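5-carboxymethyl-2-hydroxymuconate semialdehyde dehydrogenase (Thermus thermophilus, PDB 2D4E) catalyses the NAD-dependent oxidation of 5-carboxymethyl-2-hydroxymuconate semialdehyde to the corresponding carboxylic acid, as a member of the aldehyde dehydrogenase family. Local coordinates at the interface of chains A and B. Numbering follows the deposited sequence. Chains: chain A/B, 5-carboxymethyl-2-hydroxymuconate semialdehyde dehydrogenase.

Contact 1: the interface of chains A and B. Residues chain A 145, 148, 158, 498, 500; chain B 474, 485, 490.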
# COMPACT_ATOMS: atom_id res chain seq x y z
N ASP A 145 5.54 2.00 -7.69
CA ASP A 145 5.40 0.75 -6.99
C ASP A 145 6.14 0.78 -5.67
O ASP A 145 5.93 1.70 -4.88
CB ASP A 145 5.84 -0.48 -7.80
CG ASP A 145 5.18 -1.76 -7.27
OD1 ASP A 145 5.79 -2.85 -7.30
OD2 ASP A 145 4.03 -1.68 -6.80
N PHE A 148 12.34 -2.46 -1.95
CA PHE A 148 12.59 -3.62 -1.12
C PHE A 148 14.07 -3.66 -0.73
O PHE A 148 14.81 -4.53 -1.18
CB PHE A 148 12.24 -4.91 -1.87
CG PHE A 148 10.78 -5.06 -2.17
CD1 PHE A 148 10.27 -4.71 -3.42
CD2 PHE A 148 9.90 -5.56 -1.22
CE1 PHE A 148 8.92 -4.86 -3.71
CE2 PHE A 148 8.55 -5.71 -1.50
CZ PHE A 148 8.06 -5.36 -2.75
N THR A 158 10.93 -1.49 -7.51
CA THR A 158 10.09 -1.88 -8.62
C THR A 158 9.39 -0.68 -9.24
O THR A 158 9.10 0.29 -8.55
CB THR A 158 9.02 -2.90 -8.15
OG1 THR A 158 8.28 -2.34 -7.06
CG2 THR A 158 9.70 -4.19 -7.67
N LEU A 498 5.40 -5.00 -14.51
CA LEU A 498 6.25 -4.74 -13.36
C LEU A 498 7.70 -5.04 -13.72
O LEU A 498 7.99 -5.91 -14.54
CB LEU A 498 5.82 -5.61 -12.18
CG LEU A 498 4.60 -5.12 -11.39
CD1 LEU A 498 3.98 -6.27 -10.61
CD2 LEU A 498 5.03 -3.98 -10.46
N THR A 500 11.55 -5.41 -11.68
CA THR A 500 12.30 -5.41 -10.43
C THR A 500 13.73 -5.06 -10.80
O THR A 500 14.36 -5.73 -11.63
CB THR A 500 12.27 -6.80 -9.74
OG1 THR A 500 10.94 -7.08 -9.28
CG2 THR A 500 13.22 -6.82 -8.55
N PRO B 474 8.50 -8.84 -7.26
CA PRO B 474 7.75 -9.48 -8.34
C PRO B 474 8.69 -10.14 -9.35
O PRO B 474 9.56 -9.49 -9.92
CB PRO B 474 6.94 -8.32 -8.93
CG PRO B 474 7.84 -7.14 -8.71
CD PRO B 474 8.34 -7.37 -7.30
N ARG B 485 3.10 -12.48 -12.16
CA ARG B 485 4.26 -12.44 -11.28
C ARG B 485 4.13 -13.38 -10.08
O ARG B 485 3.03 -13.72 -9.65
CB ARG B 485 4.48 -11.00 -10.79
CG ARG B 485 4.88 -10.02 -11.89
CD ARG B 485 6.28 -10.30 -12.40
NE ARG B 485 6.72 -9.35 -13.42
CZ ARG B 485 6.41 -9.41 -14.71
NH1 ARG B 485 5.64 -10.39 -15.17
NH2 ARG B 485 6.88 -8.50 -15.55
N TYR B 490 2.72 -10.25 -4.73
CA TYR B 490 2.40 -10.30 -6.15
C TYR B 490 1.81 -11.65 -6.53
O TYR B 490 1.02 -11.75 -7.47
CB TYR B 490 3.65 -10.01 -7.00
CG TYR B 490 4.27 -8.67 -6.66
CD1 TYR B 490 5.25 -8.57 -5.67
CD2 TYR B 490 3.81 -7.50 -7.26
CE1 TYR B 490 5.76 -7.33 -5.28
CE2 TYR B 490 4.31 -6.25 -6.87
CZ TYR B 490 5.28 -6.17 -5.88
OH TYR B 490 5.76 -4.95 -5.49

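Contact 2: the interface of chains A and B. Residues chain A 3, 5, 295, 466; chain B 509-512.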
# COMPACT_ATOMS: atom_id res chain seq x y z
N TYR A 3 -28.44 7.75 -11.42
CA TYR A 3 -29.62 7.82 -12.33
C TYR A 3 -30.76 8.63 -11.70
O TYR A 3 -31.48 8.13 -10.84
CB TYR A 3 -30.12 6.41 -12.67
CG TYR A 3 -29.05 5.50 -13.22
CD1 TYR A 3 -28.31 4.66 -12.38
CD2 TYR A 3 -28.76 5.48 -14.59
CE1 TYR A 3 -27.31 3.82 -12.89
CE2 TYR A 3 -27.77 4.65 -15.11
CZ TYR A 3 -27.04 3.82 -14.26
OH TYR A 3 -26.05 3.02 -14.78
N ASP A 5 -34.32 10.72 -11.11
CA ASP A 5 -35.71 10.30 -11.27
C ASP A 5 -36.34 11.00 -12.47
O ASP A 5 -37.33 10.53 -13.02
CB ASP A 5 -36.52 10.63 -10.02
CG ASP A 5 -36.07 9.86 -8.79
OD1 ASP A 5 -36.00 8.61 -8.86
OD2 ASP A 5 -35.79 10.50 -7.76
N PHE A 295 -35.43 -2.14 -10.39
CA PHE A 295 -34.50 -1.38 -11.20
C PHE A 295 -33.31 -2.19 -11.71
O PHE A 295 -32.97 -2.12 -12.89
CB PHE A 295 -33.99 -0.16 -10.42
CG PHE A 295 -32.98 0.66 -11.17
CD1 PHE A 295 -31.61 0.42 -11.02
CD2 PHE A 295 -33.39 1.65 -12.06
CE1 PHE A 295 -30.67 1.15 -11.74
CE2 PHE A 295 -32.46 2.40 -12.78
CZ PHE A 295 -31.10 2.15 -12.63
N HIS A 466 -28.98 -1.22 -5.04
CA HIS A 466 -28.81 -1.68 -6.40
C HIS A 466 -27.32 -1.47 -6.71
O HIS A 466 -26.54 -1.15 -5.81
CB HIS A 466 -29.67 -0.83 -7.34
CG HIS A 466 -29.47 0.64 -7.18
ND1 HIS A 466 -29.73 1.29 -5.99
CD2 HIS A 466 -29.06 1.59 -8.05
CE1 HIS A 466 -29.49 2.58 -6.14
NE2 HIS A 466 -29.08 2.79 -7.38
N HIS B 509 -30.32 6.74 -2.51
CA HIS B 509 -31.28 7.05 -3.55
C HIS B 509 -31.35 5.88 -4.52
O HIS B 509 -30.34 5.45 -5.07
CB HIS B 509 -30.87 8.33 -4.29
CG HIS B 509 -31.56 8.51 -5.60
ND1 HIS B 509 -31.24 7.77 -6.72
CD2 HIS B 509 -32.58 9.32 -5.97
CE1 HIS B 509 -32.04 8.12 -7.72
NE2 HIS B 509 -32.86 9.06 -7.29
N VAL B 510 -32.56 5.35 -4.70
CA VAL B 510 -32.77 4.23 -5.62
C VAL B 510 -33.74 4.73 -6.68
O VAL B 510 -34.85 5.17 -6.35
CB VAL B 510 -33.39 3.02 -4.90
CG1 VAL B 510 -33.52 1.85 -5.86
CG2 VAL B 510 -32.55 2.65 -3.69
N PRO B 511 -33.35 4.68 -7.96
CA PRO B 511 -34.23 5.14 -9.04
C PRO B 511 -35.55 4.38 -9.00
O PRO B 511 -35.57 3.16 -8.80
CB PRO B 511 -33.42 4.83 -10.30
CG PRO B 511 -32.01 4.92 -9.84
CD PRO B 511 -32.06 4.21 -8.51
N LYS B 512 -36.65 5.09 -9.20
CA LYS B 512 -37.97 4.46 -9.18
C LYS B 512 -38.42 4.04 -10.58
O LYS B 512 -38.49 4.85 -11.50
CB LYS B 512 -38.99 5.42 -8.58
CG LYS B 512 -38.60 5.96 -7.21
CD LYS B 512 -38.28 4.84 -6.23
CE LYS B 512 -37.86 5.39 -4.88
NZ LYS B 512 -38.95 6.20 -4.27

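Contact 1: the interface of chains A and B
B:Tyr490 reaches across the subunit boundary with its phenol oxygen and donates to the carboxylate of A:Asp145, OH to OD1 2.8 Å, arriving on the syn side with ring and carboxylate planes turned 68° apart. The same OD1 also accepts from A:Thr158 OG1 on its anti side, and both hydroxyls lie on one face of the carboxylate plane. Were A:Asp145 an alanine, the hydroxyls of B:Tyr490 and A:Thr158 would probably lose the acceptor they share, and the phenol would be freer to shift. A:Phe148 meets that phenol edge on, its CZ 3.6 Å from B:Tyr490 OH.

Beside the ring, A:Leu498 sets CD1 against its rim, 3.6 Å from B:Tyr490 CD2. One face of the tyrosine is covered from within its own chain, B:Pro474 CB standing over the ring centre, which probably limits the ring's freedom to tilt. The proline is held in turn by chain A: the methyl CG2 of A:Thr158 is pressed against the B:Pro474 ring at CD, a tight 3.5 Å. With OG1 anti to its carbonyl carbon (chi1 -68°), A:Thr500 donates to the backbone oxygen of B:Pro474, OG1 to O 2.8 Å. Farther out, B:Arg485 bends at chi2 and gives NH2 to A:Leu498 O at 3.0 Å, nearly within its guanidinium plane. The patch thus fastens strands 145-147, 154-162 and 496-504 of one subunit to helix 488-495 and the loop residues B:Pro474 and B:Arg485 of its neighbour, joining the two copies.

Contact 2: the interface of chains A and B
B:Pro511 is the wedge of this contact, a proline from the C-terminal tail of chain B that sits among A:Phe295, A:His466 and A:Tyr3. Its ring carbons divide their contacts among the three residues, with CG touching two of them. CB lies above the phenyl rim, 3.6 Å from A:Phe295 CE2, and CG lies over the same face, nearer the centre. CD turns to the imidazole, 3.5 Å from A:His466 NE2, and CG also lies 3.7 Å from A:Tyr3 CB. A:Phe295 extends from helix 286-298 with CG anti to its backbone N (chi1 178°), which brings the ring up to the proline. Its CZ then rests over a face of the A:Tyr3 ring, near the rim, so the tyrosine ring supports the phenyl group while the rest of the residue lines the proline's site.

The imidazole of A:His466 passes B:Val510 in the opposite direction, and its ND1 comes within 3.8 Å of the valine CG1. On this packed side the tail is thus gripped by shape and apolar surface more than by hydrogen bonds.

The other side is looser and polar. A:Asp5 is poorly ordered, and its pairing with B:His509, NE2 to OD2 3.3 Å, is a weak hydrogen bond with carboxylate and imidazole planes 41° apart. The side-chain amine of B:Lys512, NZ, is modelled 6.0 Å from A:Asp5 OD1, a separation made uncertain by the disorder of the aspartate, and the two form no salt bridge in the model. The imidazole of B:His509 nevertheless leans on the chain A backbone, where its CE1 lies 3.2 Å from the carbonyl oxygen of A:Tyr3.

Contact 1 and contact 2 lie about 42 Å apart, measured between the centres of their C-alpha atoms, and have no residue in common. They are nevertheless linked through sequence: in each chain, strand 496-504, used on the chain A side of contact 1, runs on towards the C-terminal tail, whose chain B copy enters contact 2. Because the interface is two-fold symmetric, each contact has a twin with the chains exchanged. Every subunit therefore lends its strand and its tail to the partner, a reciprocal exchange that probably stabilises the pair as a unit of the deposited four-chain assembly.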